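PDB 2JEX: regulatory protein E2 from Bovine papillomavirus type 1, which probably helps initiate viral DNA replication by improving E1's DNA-binding specificity and regulates viral transcription, this chain being its N-terminal transactivation domain. Local coordinates for residues 6-11 and 52-57; 24-29 and 95-100; 34-39 and 70-75; 80-85 and 143-148; 157-162 and 168-173. The protein carries 1 engineered substitution. All coordinates share one frame; numbering follows the deposited sequence.

From the N terminus, interaction 1 comes first, closing a loop from helix 4-21 past helix 26-48 to the short hairpin 53-58. Interaction 3 pairs helix 26-48 with helix 62-83 and lies within the longer loop of interaction 2, which brings the start of helix 26-48 to the turn before helix 99-103. Interaction 1 crosses both, and it touches interaction 3 through Leu8 and Ala11. Interaction 4 crosses interaction 2, carrying the end of helix 62-83 to strand 145-152 and so joining the helices to the large sheet. Interaction 5, a local hairpin, follows in series; its strand 157-161 lies beside strand 145-152 of interaction 4.

Interaction 1. Residues 6-11 and 52-57; sequences ERLHVA and TVLGHC
Leu8 and Leu54 both carry CG anti to their backbone N (chi1 -177° and -167°), while Cys57 holds SG between its backbone N and carbonyl carbon (62°), and these settings aim two methyl groups and a sulfur at one place. The contact sets helix 4-21, part of the helical portion of the transactivation domain, against a small antiparallel beta hairpin made of strands 53-54 and 57-58. Leu54 and Cys57 face each other across the hairpin: Leu54 N donates to Cys57 O at 3.0 Å, and the return bond from Cys57 N to Leu54 O is weak. Gly55 suits the turn between them because its positive phi is easily adopted without a side chain. A branched leucine suits the helix side, since one methyl can meet the hairpin while the rest packs on helix 26-48, where Leu8 also touches Leu43. The Cys57 sulfur and the Leu54 CD2 methyl give the Leu8 methyl an apolar surface to rest on. The two leucine side chains cross obliquely, with 3.9 Å between Leu8 CD2 and Leu54 CD2. That same Leu8 CD2 methyl approaches Cys57 SG even more closely, at 3.6 Å.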
# COMPACT_ATOMS: atom_id res chain seq x y z
N GLU A 6 30.86 2.33 1.01
CA GLU A 6 30.51 3.47 1.86
C GLU A 6 29.14 4.02 1.51
O GLU A 6 28.39 4.46 2.39
CB GLU A 6 31.54 4.59 1.74
CG GLU A 6 32.99 4.18 1.97
CD GLU A 6 33.96 5.14 1.29
OE1 GLU A 6 33.60 5.63 0.17
OE2 GLU A 6 35.06 5.40 1.87
N ARG A 7 28.82 4.02 0.22
CA ARG A 7 27.53 4.49 -0.28
C ARG A 7 26.42 3.57 0.23
O ARG A 7 25.33 4.03 0.60
CB ARG A 7 27.55 4.53 -1.81
CG ARG A 7 26.46 5.38 -2.44
CD ARG A 7 26.53 5.34 -3.97
NE ARG A 7 27.70 6.03 -4.50
CZ ARG A 7 28.76 5.44 -5.06
NH1 ARG A 7 28.81 4.11 -5.18
NH2 ARG A 7 29.76 6.17 -5.52
N LEU A 8 26.71 2.27 0.26
CA LEU A 8 25.83 1.26 0.83
C LEU A 8 25.56 1.51 2.32
O LEU A 8 24.41 1.42 2.76
CB LEU A 8 26.42 -0.14 0.63
CG LEU A 8 25.63 -1.37 1.11
CD1 LEU A 8 24.28 -1.50 0.40
CD2 LEU A 8 26.45 -2.62 0.91
N HIS A 9 26.62 1.82 3.07
CA HIS A 9 26.51 2.09 4.50
C HIS A 9 25.61 3.29 4.78
O HIS A 9 24.79 3.25 5.70
CB HIS A 9 27.90 2.29 5.12
CG HIS A 9 27.86 2.71 6.56
ND1 HIS A 9 27.68 1.80 7.59
CD2 HIS A 9 27.97 3.92 7.15
CE1 HIS A 9 27.69 2.45 8.75
NE2 HIS A 9 27.86 3.74 8.50
N VAL A 10 25.78 4.34 3.98
CA VAL A 10 24.98 5.57 4.12
C VAL A 10 23.50 5.32 3.79
O VAL A 10 22.62 5.80 4.50
CB VAL A 10 25.56 6.73 3.26
CG1 VAL A 10 24.71 7.99 3.39
CG2 VAL A 10 27.01 7.03 3.66
N ALA A 11 23.25 4.57 2.72
CA ALA A 11 21.90 4.24 2.29
C ALA A 11 21.14 3.37 3.30
O ALA A 11 19.93 3.56 3.50
CB ALA A 11 21.92 3.57 0.94
N THR A 52 29.13 -11.54 -3.64
CA THR A 52 28.25 -12.28 -2.73
C THR A 52 28.29 -11.68 -1.32
O THR A 52 27.36 -11.87 -0.53
CB THR A 52 28.67 -13.78 -2.61
OG1 THR A 52 30.08 -13.89 -2.37
CG2 THR A 52 28.31 -14.55 -3.87
N VAL A 53 29.38 -11.00 -1.00
CA VAL A 53 29.52 -10.24 0.24
C VAL A 53 30.21 -8.92 -0.10
O VAL A 53 31.33 -8.90 -0.64
CB VAL A 53 30.36 -10.97 1.33
CG1 VAL A 53 30.34 -10.18 2.63
CG2 VAL A 53 29.89 -12.41 1.56
N LEU A 54 29.52 -7.83 0.21
CA LEU A 54 30.05 -6.49 0.05
C LEU A 54 30.30 -5.88 1.43
O LEU A 54 29.38 -5.44 2.11
CB LEU A 54 29.08 -5.64 -0.77
CG LEU A 54 29.51 -4.29 -1.35
CD1 LEU A 54 30.84 -4.37 -2.14
CD2 LEU A 54 28.40 -3.78 -2.23
N GLY A 55 31.57 -5.91 1.85
CA GLY A 55 31.97 -5.38 3.15
C GLY A 55 31.65 -6.33 4.29
O GLY A 55 32.39 -7.28 4.54
N HIS A 56 30.55 -6.06 4.99
CA HIS A 56 30.13 -6.88 6.11
C HIS A 56 28.64 -7.22 6.00
O HIS A 56 27.95 -7.42 7.01
CB HIS A 56 30.44 -6.17 7.43
CG HIS A 56 30.46 -7.07 8.63
ND1 HIS A 56 29.32 -7.38 9.35
CD2 HIS A 56 31.48 -7.73 9.23
CE1 HIS A 56 29.64 -8.19 10.34
NE2 HIS A 56 30.94 -8.42 10.29
N CYS A 57 28.15 -7.28 4.77
CA CYS A 57 26.79 -7.73 4.52
C CYS A 57 26.68 -8.53 3.23
O CYS A 57 27.30 -8.19 2.22
CB CYS A 57 25.81 -6.56 4.53
SG CYS A 57 26.07 -5.31 3.27

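Interaction 2. Residues 24-29 and 95-100; sequences DKLQDH and LDTSWD
Thr97 OG1 sits over one face of the His29 imidazole, 3.3 Å from His29 CG, while its hydroxyl is shared between the carbonyl oxygens of Ser93 and Leu94, one proton serving two acceptors. The oxygen lies nearer the rim than the ring centre, and the two side chains cross at about a right angle. A threonine torsion of 51° puts OG1 between the backbone N and the carbonyl carbon, and sends CG2 toward Leu26, whose CD1 it approaches at 4.4 Å. The ring's position is also fixed at its polar end: His29 NE2 is hydrogen-bonded to the carbonyl oxygen of Trp92, so a histidine can pack flat here and still satisfy a buried nitrogen. The contact joins the first turn of helix 26-48 to a type I beta turn, Leu95 to Ser98, that leads into helix 99-103. Ser98, at the N-cap position of that helix, suits the turn because its small hydroxyl can fold back: OG donates to Leu95 O at 2.8 Å, tilted 23° from the carbonyl plane.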
# COMPACT_ATOMS: atom_id res chain seq x y z
N ASP A 24 6.29 12.44 9.89
CA ASP A 24 4.98 12.61 9.30
C ASP A 24 5.07 13.57 8.11
O ASP A 24 4.07 14.03 7.57
CB ASP A 24 3.96 13.09 10.35
CG ASP A 24 3.87 12.13 11.55
OD1 ASP A 24 3.72 10.90 11.34
OD2 ASP A 24 3.95 12.62 12.70
N LYS A 25 6.31 13.86 7.69
CA LYS A 25 6.55 14.68 6.50
C LYS A 25 6.87 13.84 5.27
O LYS A 25 7.72 12.95 5.33
CB LYS A 25 7.64 15.73 6.77
CG LYS A 25 8.18 16.43 5.51
CD LYS A 25 7.10 17.21 4.75
CE LYS A 25 7.56 17.54 3.33
NZ LYS A 25 8.62 18.60 3.33
N LEU A 26 6.18 14.13 4.17
CA LEU A 26 6.33 13.43 2.90
C LEU A 26 7.77 13.39 2.37
O LEU A 26 8.19 12.39 1.79
CB LEU A 26 5.37 14.02 1.85
CG LEU A 26 5.22 13.37 0.45
CD1 LEU A 26 5.10 11.83 0.49
CD2 LEU A 26 4.04 13.98 -0.29
N GLN A 27 8.52 14.46 2.58
CA GLN A 27 9.89 14.59 2.08
C GLN A 27 10.85 13.59 2.73
O GLN A 27 11.75 13.08 2.07
CB GLN A 27 10.40 16.02 2.25
CG GLN A 27 11.68 16.33 1.48
CD GLN A 27 11.58 15.96 0.01
OE1 GLN A 27 12.44 15.26 -0.52
NE2 GLN A 27 10.52 16.43 -0.65
N ASP A 28 10.67 13.33 4.01
CA ASP A 28 11.44 12.30 4.69
C ASP A 28 11.20 10.90 4.11
O ASP A 28 12.10 10.06 4.10
CB ASP A 28 11.14 12.30 6.19
CG ASP A 28 11.73 13.51 6.89
OD1 ASP A 28 10.98 14.20 7.61
OD2 ASP A 28 12.94 13.76 6.71
N HIS A 29 9.98 10.67 3.62
CA HIS A 29 9.62 9.38 3.03
C HIS A 29 10.13 9.24 1.60
O HIS A 29 10.55 8.17 1.19
CB HIS A 29 8.11 9.15 3.14
CG HIS A 29 7.60 9.24 4.54
ND1 HIS A 29 8.23 8.63 5.60
CD2 HIS A 29 6.53 9.88 5.06
CE1 HIS A 29 7.58 8.89 6.71
NE2 HIS A 29 6.53 9.65 6.41
N LEU A 95 4.04 4.19 7.63
CA LEU A 95 3.06 3.20 7.19
C LEU A 95 2.16 3.66 6.04
O LEU A 95 1.81 2.86 5.17
CB LEU A 95 2.23 2.69 8.36
CG LEU A 95 2.99 1.72 9.28
CD1 LEU A 95 2.12 1.33 10.45
CD2 LEU A 95 3.50 0.48 8.53
N ASP A 96 1.80 4.95 6.04
CA ASP A 96 0.98 5.51 4.95
C ASP A 96 1.72 5.40 3.63
O ASP A 96 1.11 5.27 2.57
CB ASP A 96 0.64 6.99 5.21
CG ASP A 96 -0.06 7.22 6.53
OD1 ASP A 96 -0.95 6.42 6.90
OD2 ASP A 96 0.28 8.22 7.20
N THR A 97 3.04 5.44 3.70
CA THR A 97 3.89 5.46 2.52
C THR A 97 4.71 4.16 2.40
O THR A 97 5.80 4.16 1.83
CB THR A 97 4.82 6.69 2.54
OG1 THR A 97 5.49 6.76 3.81
CG2 THR A 97 4.01 7.97 2.34
N SER A 98 4.16 3.07 2.94
CA SER A 98 4.79 1.76 2.84
C SER A 98 4.26 0.98 1.63
O SER A 98 3.15 1.20 1.17
CB SER A 98 4.62 0.96 4.14
OG SER A 98 3.26 0.65 4.38
N TRP A 99 5.10 0.07 1.13
CA TRP A 99 4.77 -0.73 -0.05
C TRP A 99 3.54 -1.61 0.13
O TRP A 99 2.69 -1.70 -0.78
CB TRP A 99 5.98 -1.59 -0.43
CG TRP A 99 5.71 -2.49 -1.61
CD1 TRP A 99 5.34 -3.83 -1.55
CD2 TRP A 99 5.78 -2.09 -3.03
NE1 TRP A 99 5.19 -4.31 -2.84
CE2 TRP A 99 5.45 -3.27 -3.77
CE3 TRP A 99 6.11 -0.86 -3.75
CZ2 TRP A 99 5.43 -3.26 -5.20
CZ3 TRP A 99 6.10 -0.89 -5.17
CH2 TRP A 99 5.77 -2.07 -5.88
N ASP A 100 3.41 -2.21 1.32
CA ASP A 100 2.24 -3.05 1.64
C ASP A 100 0.95 -2.23 1.66
O ASP A 100 -0.09 -2.71 1.20
CB ASP A 100 2.42 -3.76 2.99
CG ASP A 100 3.47 -4.86 2.95
OD1 ASP A 100 3.76 -5.38 1.84
OD2 ASP A 100 4.01 -5.20 4.03

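Interaction 3. Residues 34-39 and 70-75; sequences TAVRTE and KQAIEM
An antiparallel pair of helices, 26-48 and 62-83, is pressed together where Arg37 meets Ala72 and Ile73. The local axes come within 8.0 Å at an angle of 152°, an approach that a small residue permits: Ala72 CB lies 3.5 Å from Arg37 N, directly on the backbone of the other helix. The same methyl meets Val36 CG1 at 3.8 Å. Beside this close point the longer side chains take over. Arg37 is stretched out from CG to NE, with CG anti to the backbone N (chi1 174°), and its aliphatic part runs obliquely across Ile73. Ile73 CG1 comes over one face of the guanidinium, 3.4 Å from Arg37 NE and displaced toward the rim. Both helices belong to the bundle that forms the N-terminal part of the domain; helix 4-21 lies on another side of helix 26-48, where Glu39 takes hydrogen bonds from Gln12 and Gln15. Arginine suits its partly exposed place because its methylenes pack on isoleucine while NH1 reaches Gln76 OE1. Within helix 26-48, Thr34 O accepts from both Thr38 N and Thr38 OG1, which arrive from opposite faces of its plane; the hydroxyl bond measures 2.8 Å.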
# COMPACT_ATOMS: atom_id res chain seq x y z
N THR A 34 14.32 6.69 -1.65
CA THR A 34 15.47 6.93 -2.50
C THR A 34 16.71 6.21 -1.95
O THR A 34 17.59 5.81 -2.71
CB THR A 34 15.74 8.44 -2.61
OG1 THR A 34 16.06 8.95 -1.32
CG2 THR A 34 14.50 9.14 -3.09
N ALA A 35 16.76 6.05 -0.62
CA ALA A 35 17.82 5.29 0.03
C ALA A 35 17.61 3.79 -0.12
O ALA A 35 18.59 3.05 -0.22
CB ALA A 35 17.91 5.68 1.50
N VAL A 36 16.36 3.35 -0.14
CA VAL A 36 16.04 1.94 -0.42
C VAL A 36 16.46 1.60 -1.85
O VAL A 36 17.04 0.54 -2.10
CB VAL A 36 14.54 1.57 -0.18
CG1 VAL A 36 14.29 0.09 -0.49
CG2 VAL A 36 14.11 1.87 1.26
N ARG A 37 16.19 2.53 -2.76
CA ARG A 37 16.55 2.42 -4.17
C ARG A 37 18.06 2.29 -4.35
O ARG A 37 18.54 1.37 -5.03
CB ARG A 37 16.06 3.66 -4.92
CG ARG A 37 16.50 3.73 -6.36
CD ARG A 37 15.92 4.95 -7.03
NE ARG A 37 16.26 5.01 -8.45
CZ ARG A 37 15.74 5.88 -9.31
NH1 ARG A 37 14.86 6.78 -8.89
NH2 ARG A 37 16.11 5.87 -10.59
N THR A 38 18.80 3.22 -3.75
CA THR A 38 20.26 3.22 -3.77
C THR A 38 20.81 1.88 -3.26
O THR A 38 21.54 1.22 -3.98
CB THR A 38 20.82 4.44 -2.98
OG1 THR A 38 20.24 5.64 -3.51
CG2 THR A 38 22.36 4.53 -3.08
N GLU A 39 20.40 1.45 -2.06
CA GLU A 39 20.88 0.18 -1.48
C GLU A 39 20.70 -1.02 -2.41
O GLU A 39 21.64 -1.76 -2.66
CB GLU A 39 20.20 -0.10 -0.13
CG GLU A 39 20.57 -1.47 0.47
CD GLU A 39 19.84 -1.79 1.77
OE1 GLU A 39 18.84 -1.12 2.09
OE2 GLU A 39 20.28 -2.72 2.48
N LYS A 70 13.18 -1.78 -7.79
CA LYS A 70 12.07 -1.40 -8.66
C LYS A 70 10.88 -0.87 -7.87
O LYS A 70 10.29 0.14 -8.24
CB LYS A 70 11.68 -2.56 -9.58
CG LYS A 70 12.58 -2.65 -10.82
CD LYS A 70 12.53 -4.00 -11.50
CE LYS A 70 11.18 -4.29 -12.14
NZ LYS A 70 11.05 -5.76 -12.38
N GLN A 71 10.56 -1.55 -6.76
CA GLN A 71 9.51 -1.11 -5.84
C GLN A 71 9.83 0.28 -5.29
O GLN A 71 8.96 1.15 -5.24
CB GLN A 71 9.38 -2.10 -4.69
CG GLN A 71 8.91 -3.51 -5.13
CD GLN A 71 8.73 -4.48 -3.97
OE1 GLN A 71 7.97 -5.46 -4.07
NE2 GLN A 71 9.43 -4.23 -2.86
N ALA A 72 11.09 0.47 -4.92
CA ALA A 72 11.55 1.72 -4.34
C ALA A 72 11.57 2.85 -5.37
O ALA A 72 11.24 3.98 -5.04
CB ALA A 72 12.92 1.53 -3.70
N ILE A 73 11.96 2.55 -6.61
CA ILE A 73 11.85 3.51 -7.72
C ILE A 73 10.39 4.01 -7.82
O ILE A 73 10.13 5.23 -7.79
CB ILE A 73 12.34 2.89 -9.06
CG1 ILE A 73 13.86 2.75 -9.06
CG2 ILE A 73 11.90 3.72 -10.26
CD1 ILE A 73 14.44 1.76 -10.11
N GLU A 74 9.46 3.06 -7.89
CA GLU A 74 8.03 3.34 -7.99
C GLU A 74 7.49 4.19 -6.84
O GLU A 74 6.67 5.10 -7.06
CB GLU A 74 7.22 2.04 -8.09
CG GLU A 74 5.74 2.28 -8.23
CD GLU A 74 4.97 1.05 -8.64
OE1 GLU A 74 5.57 -0.04 -8.75
OE2 GLU A 74 3.74 1.18 -8.86
N MET A 75 7.94 3.88 -5.62
CA MET A 75 7.55 4.64 -4.44
C MET A 75 8.14 6.05 -4.49
O MET A 75 7.42 7.03 -4.34
CB MET A 75 7.96 3.91 -3.15
CG MET A 75 7.23 2.59 -2.89
SD MET A 75 5.41 2.68 -2.84
CE MET A 75 5.15 3.08 -1.11

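Interaction 4. Residues 80-85 and 143-148; sequences QELSKT and DGWQLA
Glu81 and Trp145 cross at about a right angle, with the carboxylate and indole planes 73° apart. From this posture Trp145 NE1 donates to Glu81 OE2 over 3.0 Å. The bond is bent to 146° at the hydrogen, uses the anti lone pair of OE2, and leaves the oxygen near the indole edge but 21° out of the ring plane. Closer to the backbone, Glu81 CB lies 3.3 Å from Trp145 NE1. Leu82 comes over one face of the indole, CG 4.4 Å from Trp145 CD2, while Thr85 CG2 approaches Trp145 CD1 obliquely at 4.2 Å. Thr85 is a fitting residue just past the end of helix 62-83: Thr85 OG1 bonds to Leu82 O at 2.6 Å in the carbonyl plane, on a lone pair, and its methyl remains for the tryptophan. The indole, broad and apolar with one donor at its rim, thus joins this helix end to strand 145-152 of the large sheet. Glu81 OE2 also forms a salt bridge with Arg140 NH1, on the neighbouring strand 128-140; sharing this oxygen with a cation and a neutral N-H donor would probably favour the ionised carboxylate.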
# COMPACT_ATOMS: atom_id res chain seq x y z
N GLN A 80 7.22 11.66 -5.09
CA GLN A 80 7.72 12.94 -5.59
C GLN A 80 6.63 13.68 -6.35
O GLN A 80 6.52 14.92 -6.25
CB GLN A 80 8.95 12.75 -6.48
CG GLN A 80 10.25 12.43 -5.74
CD GLN A 80 11.43 12.24 -6.69
OE1 GLN A 80 12.55 11.92 -6.27
NE2 GLN A 80 11.19 12.43 -7.98
N GLU A 81 5.83 12.93 -7.11
CA GLU A 81 4.67 13.50 -7.79
C GLU A 81 3.64 14.02 -6.79
O GLU A 81 3.15 15.14 -6.93
CB GLU A 81 4.04 12.48 -8.73
CG GLU A 81 4.91 12.10 -9.91
CD GLU A 81 4.17 11.25 -10.94
OE1 GLU A 81 4.68 11.08 -12.06
OE2 GLU A 81 3.06 10.77 -10.62
N LEU A 82 3.35 13.21 -5.78
CA LEU A 82 2.41 13.58 -4.70
C LEU A 82 2.71 14.91 -4.02
O LEU A 82 1.80 15.71 -3.82
CB LEU A 82 2.38 12.50 -3.63
CG LEU A 82 1.09 11.70 -3.45
CD1 LEU A 82 1.35 10.54 -2.49
CD2 LEU A 82 -0.07 12.57 -2.95
N SER A 83 3.97 15.13 -3.67
CA SER A 83 4.42 16.33 -2.98
C SER A 83 4.18 17.59 -3.79
O SER A 83 4.05 18.69 -3.23
CB SER A 83 5.89 16.22 -2.62
OG SER A 83 6.66 16.04 -3.80
N LYS A 84 4.12 17.43 -5.11
CA LYS A 84 3.84 18.54 -6.02
C LYS A 84 2.34 18.80 -6.18
O LYS A 84 1.93 19.62 -7.01
CB LYS A 84 4.50 18.29 -7.39
CG LYS A 84 6.01 18.03 -7.36
CD LYS A 84 6.78 19.12 -6.61
CE LYS A 84 8.23 19.22 -7.06
NZ LYS A 84 8.46 20.43 -7.93
N THR A 85 1.51 18.10 -5.40
CA THR A 85 0.06 18.29 -5.43
C THR A 85 -0.45 18.92 -4.13
O THR A 85 0.32 19.15 -3.19
CB THR A 85 -0.71 16.96 -5.66
OG1 THR A 85 -0.71 16.18 -4.46
CG2 THR A 85 -0.11 16.14 -6.80
N ASP A 143 -5.20 12.73 -15.02
CA ASP A 143 -5.31 14.08 -14.47
C ASP A 143 -4.69 14.10 -13.06
O ASP A 143 -5.38 14.35 -12.06
CB ASP A 143 -6.79 14.51 -14.40
CG ASP A 143 -7.64 13.89 -15.49
OD1 ASP A 143 -8.53 13.08 -15.16
OD2 ASP A 143 -7.40 14.20 -16.68
N GLY A 144 -3.38 13.82 -13.00
CA GLY A 144 -2.61 13.79 -11.75
C GLY A 144 -3.19 12.93 -10.64
O GLY A 144 -4.03 12.05 -10.87
N TRP A 145 -2.73 13.19 -9.41
CA TRP A 145 -3.24 12.49 -8.23
C TRP A 145 -4.56 13.10 -7.73
O TRP A 145 -4.77 14.31 -7.82
CB TRP A 145 -2.18 12.48 -7.12
CG TRP A 145 -0.96 11.73 -7.52
CD1 TRP A 145 0.11 12.21 -8.23
CD2 TRP A 145 -0.68 10.34 -7.27
NE1 TRP A 145 1.04 11.21 -8.42
CE2 TRP A 145 0.58 10.05 -7.84
CE3 TRP A 145 -1.37 9.32 -6.60
CZ2 TRP A 145 1.16 8.78 -7.77
CZ3 TRP A 145 -0.79 8.05 -6.53
CH2 TRP A 145 0.46 7.80 -7.11
N GLN A 146 -5.43 12.24 -7.20
CA GLN A 146 -6.75 12.67 -6.71
C GLN A 146 -7.21 11.88 -5.49
O GLN A 146 -6.90 10.69 -5.34
CB GLN A 146 -7.80 12.59 -7.82
CG GLN A 146 -8.06 11.18 -8.34
CD GLN A 146 -9.32 11.08 -9.17
OE1 GLN A 146 -9.61 11.94 -10.00
NE2 GLN A 146 -10.08 10.01 -8.95
N LEU A 147 -7.97 12.54 -4.62
CA LEU A 147 -8.49 11.91 -3.41
C LEU A 147 -9.78 11.15 -3.71
O LEU A 147 -10.67 11.67 -4.38
CB LEU A 147 -8.71 12.94 -2.30
CG LEU A 147 -9.37 12.49 -0.98
CD1 LEU A 147 -8.57 11.40 -0.26
CD2 LEU A 147 -9.60 13.69 -0.07
N ALA A 148 -9.84 9.92 -3.24
CA ALA A 148 -11.02 9.08 -3.35
C ALA A 148 -11.36 8.52 -1.97
O ALA A 148 -10.49 8.37 -1.12
CB ALA A 148 -10.79 7.96 -4.35

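Interaction 5. Residues 157-162 and 168-173; sequences LYYCTM and IYYSAF. Engineered in segment 168-173: Ala172 (natural residue Arg).
Tyr159 and Ile168 face each other as a hydrogen-bonded pair, Ile168 N to Tyr159 O at 2.7 Å and Tyr159 N to Ile168 O at 2.9 Å. Their side chains share one face of the sheet, where Ile168 CB stands over the Tyr159 ring, 4.2 Å from its centroid. On the other face, Tyr158 and Tyr169 form a non-hydrogen-bonded pair. Tyr158 CB lies over the Tyr169 ring, and the edge of the Tyr158 ring turns toward that face in an offset edge-to-face stack, with planes 64° apart. Tyrosine suits this edge, joining a broad apolar ring to a polar end: Tyr169 OH bonds to Asp153. Further along, Leu157 O accepts from both Tyr170 N (3.0 Å) and Ser171 N (3.2 Å), the two arriving from the same face of its plane. The torsion of Tyr170, CG between N and carbonyl carbon (63°), turns one face of its ring to Leu157 CB in a CH-pi contact of 4.0 Å to the centroid. Leu157 CD2 meets Phe173 CZ at 3.5 Å, and Phe173 in turn packs on Tyr186 and Val188. The doubled donors are those of a classic beta bulge, here in an antiparallel hairpin at the border of the domain's large sheet.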
# COMPACT_ATOMS: atom_id res chain seq x y z
N LEU A 157 -16.56 -3.89 -1.49
CA LEU A 157 -15.74 -2.74 -1.17
C LEU A 157 -15.55 -1.96 -2.46
O LEU A 157 -15.40 -2.55 -3.53
CB LEU A 157 -14.41 -3.20 -0.58
CG LEU A 157 -14.46 -4.28 0.50
CD1 LEU A 157 -13.05 -4.87 0.71
CD2 LEU A 157 -14.97 -3.72 1.78
N TYR A 158 -15.58 -0.64 -2.35
CA TYR A 158 -15.69 0.24 -3.51
C TYR A 158 -15.04 1.57 -3.19
O TYR A 158 -14.87 1.93 -2.02
CB TYR A 158 -17.18 0.49 -3.84
CG TYR A 158 -17.89 1.32 -2.79
CD1 TYR A 158 -17.79 2.71 -2.78
CD2 TYR A 158 -18.65 0.71 -1.79
CE1 TYR A 158 -18.42 3.47 -1.81
CE2 TYR A 158 -19.31 1.47 -0.81
CZ TYR A 158 -19.18 2.85 -0.83
OH TYR A 158 -19.81 3.62 0.11
N TYR A 159 -14.70 2.31 -4.24
CA TYR A 159 -14.28 3.70 -4.11
C TYR A 159 -15.09 4.53 -5.09
O TYR A 159 -15.54 4.02 -6.11
CB TYR A 159 -12.77 3.86 -4.36
CG TYR A 159 -12.31 3.50 -5.76
CD1 TYR A 159 -11.86 2.22 -6.05
CD2 TYR A 159 -12.32 4.45 -6.78
CE1 TYR A 159 -11.43 1.87 -7.33
CE2 TYR A 159 -11.90 4.12 -8.07
CZ TYR A 159 -11.45 2.82 -8.33
OH TYR A 159 -11.03 2.48 -9.60
N CYS A 160 -15.28 5.81 -4.77
CA CYS A 160 -15.97 6.72 -5.69
C CYS A 160 -15.12 7.92 -6.11
O CYS A 160 -14.32 8.44 -5.32
CB CYS A 160 -17.34 7.16 -5.16
SG CYS A 160 -17.57 7.07 -3.37
N THR A 161 -15.30 8.32 -7.37
CA THR A 161 -14.59 9.46 -7.97
C THR A 161 -15.59 10.28 -8.79
O THR A 161 -16.74 9.86 -8.97
CB THR A 161 -13.44 8.99 -8.90
OG1 THR A 161 -13.98 8.36 -10.07
CG2 THR A 161 -12.49 8.02 -8.19
N MET A 162 -15.16 11.43 -9.28
CA MET A 162 -16.05 12.26 -10.10
C MET A 162 -15.61 12.34 -11.57
O MET A 162 -15.90 13.32 -12.28
CB MET A 162 -16.26 13.65 -9.47
CG MET A 162 -16.86 13.60 -8.06
SD MET A 162 -18.37 12.61 -7.96
CE MET A 162 -18.32 12.06 -6.25
N ILE A 168 -17.24 2.46 -7.49
CA ILE A 168 -16.46 1.52 -8.30
C ILE A 168 -15.87 0.42 -7.42
O ILE A 168 -15.01 0.66 -6.57
CB ILE A 168 -15.39 2.24 -9.18
CG1 ILE A 168 -16.10 3.11 -10.22
CG2 ILE A 168 -14.50 1.22 -9.90
CD1 ILE A 168 -15.38 4.40 -10.57
N TYR A 169 -16.38 -0.80 -7.62
CA TYR A 169 -16.08 -1.92 -6.74
C TYR A 169 -14.77 -2.59 -7.10
O TYR A 169 -14.53 -2.92 -8.26
CB TYR A 169 -17.23 -2.94 -6.77
CG TYR A 169 -18.52 -2.39 -6.20
CD1 TYR A 169 -18.82 -2.54 -4.85
CD2 TYR A 169 -19.43 -1.71 -7.01
CE1 TYR A 169 -19.99 -2.03 -4.32
CE2 TYR A 169 -20.61 -1.20 -6.49
CZ TYR A 169 -20.88 -1.36 -5.14
OH TYR A 169 -22.05 -0.86 -4.62
N TYR A 170 -13.92 -2.76 -6.09
CA TYR A 170 -12.66 -3.50 -6.24
C TYR A 170 -12.74 -4.88 -5.59
O TYR A 170 -11.90 -5.74 -5.84
CB TYR A 170 -11.46 -2.68 -5.73
CG TYR A 170 -11.45 -2.33 -4.26
CD1 TYR A 170 -10.88 -3.19 -3.31
CD2 TYR A 170 -11.97 -1.11 -3.80
CE1 TYR A 170 -10.85 -2.86 -1.96
CE2 TYR A 170 -11.95 -0.77 -2.45
CZ TYR A 170 -11.38 -1.65 -1.54
OH TYR A 170 -11.35 -1.33 -0.21
N SER A 171 -13.76 -5.06 -4.76
CA SER A 171 -14.03 -6.34 -4.12
C SER A 171 -15.52 -6.61 -4.22
O SER A 171 -16.34 -5.68 -4.20
CB SER A 171 -13.58 -6.30 -2.67
OG SER A 171 -13.31 -7.59 -2.17
N ALA A 172 -15.89 -7.88 -4.36
CA ALA A 172 -17.29 -8.27 -4.38
C ALA A 172 -17.55 -9.26 -3.25
O ALA A 172 -16.89 -10.29 -3.17
CB ALA A 172 -17.64 -8.90 -5.72
N PHE A 173 -18.50 -8.95 -2.38
CA PHE A 173 -18.81 -9.84 -1.27
C PHE A 173 -19.47 -11.16 -1.70
O PHE A 173 -19.40 -12.16 -0.98
CB PHE A 173 -19.63 -9.14 -0.18
CG PHE A 173 -18.86 -8.10 0.60
CD1 PHE A 173 -17.55 -8.35 1.02
CD2 PHE A 173 -19.44 -6.88 0.92
CE1 PHE A 173 -16.84 -7.39 1.74
CE2 PHE A 173 -18.74 -5.92 1.63
CZ PHE A 173 -17.43 -6.18 2.05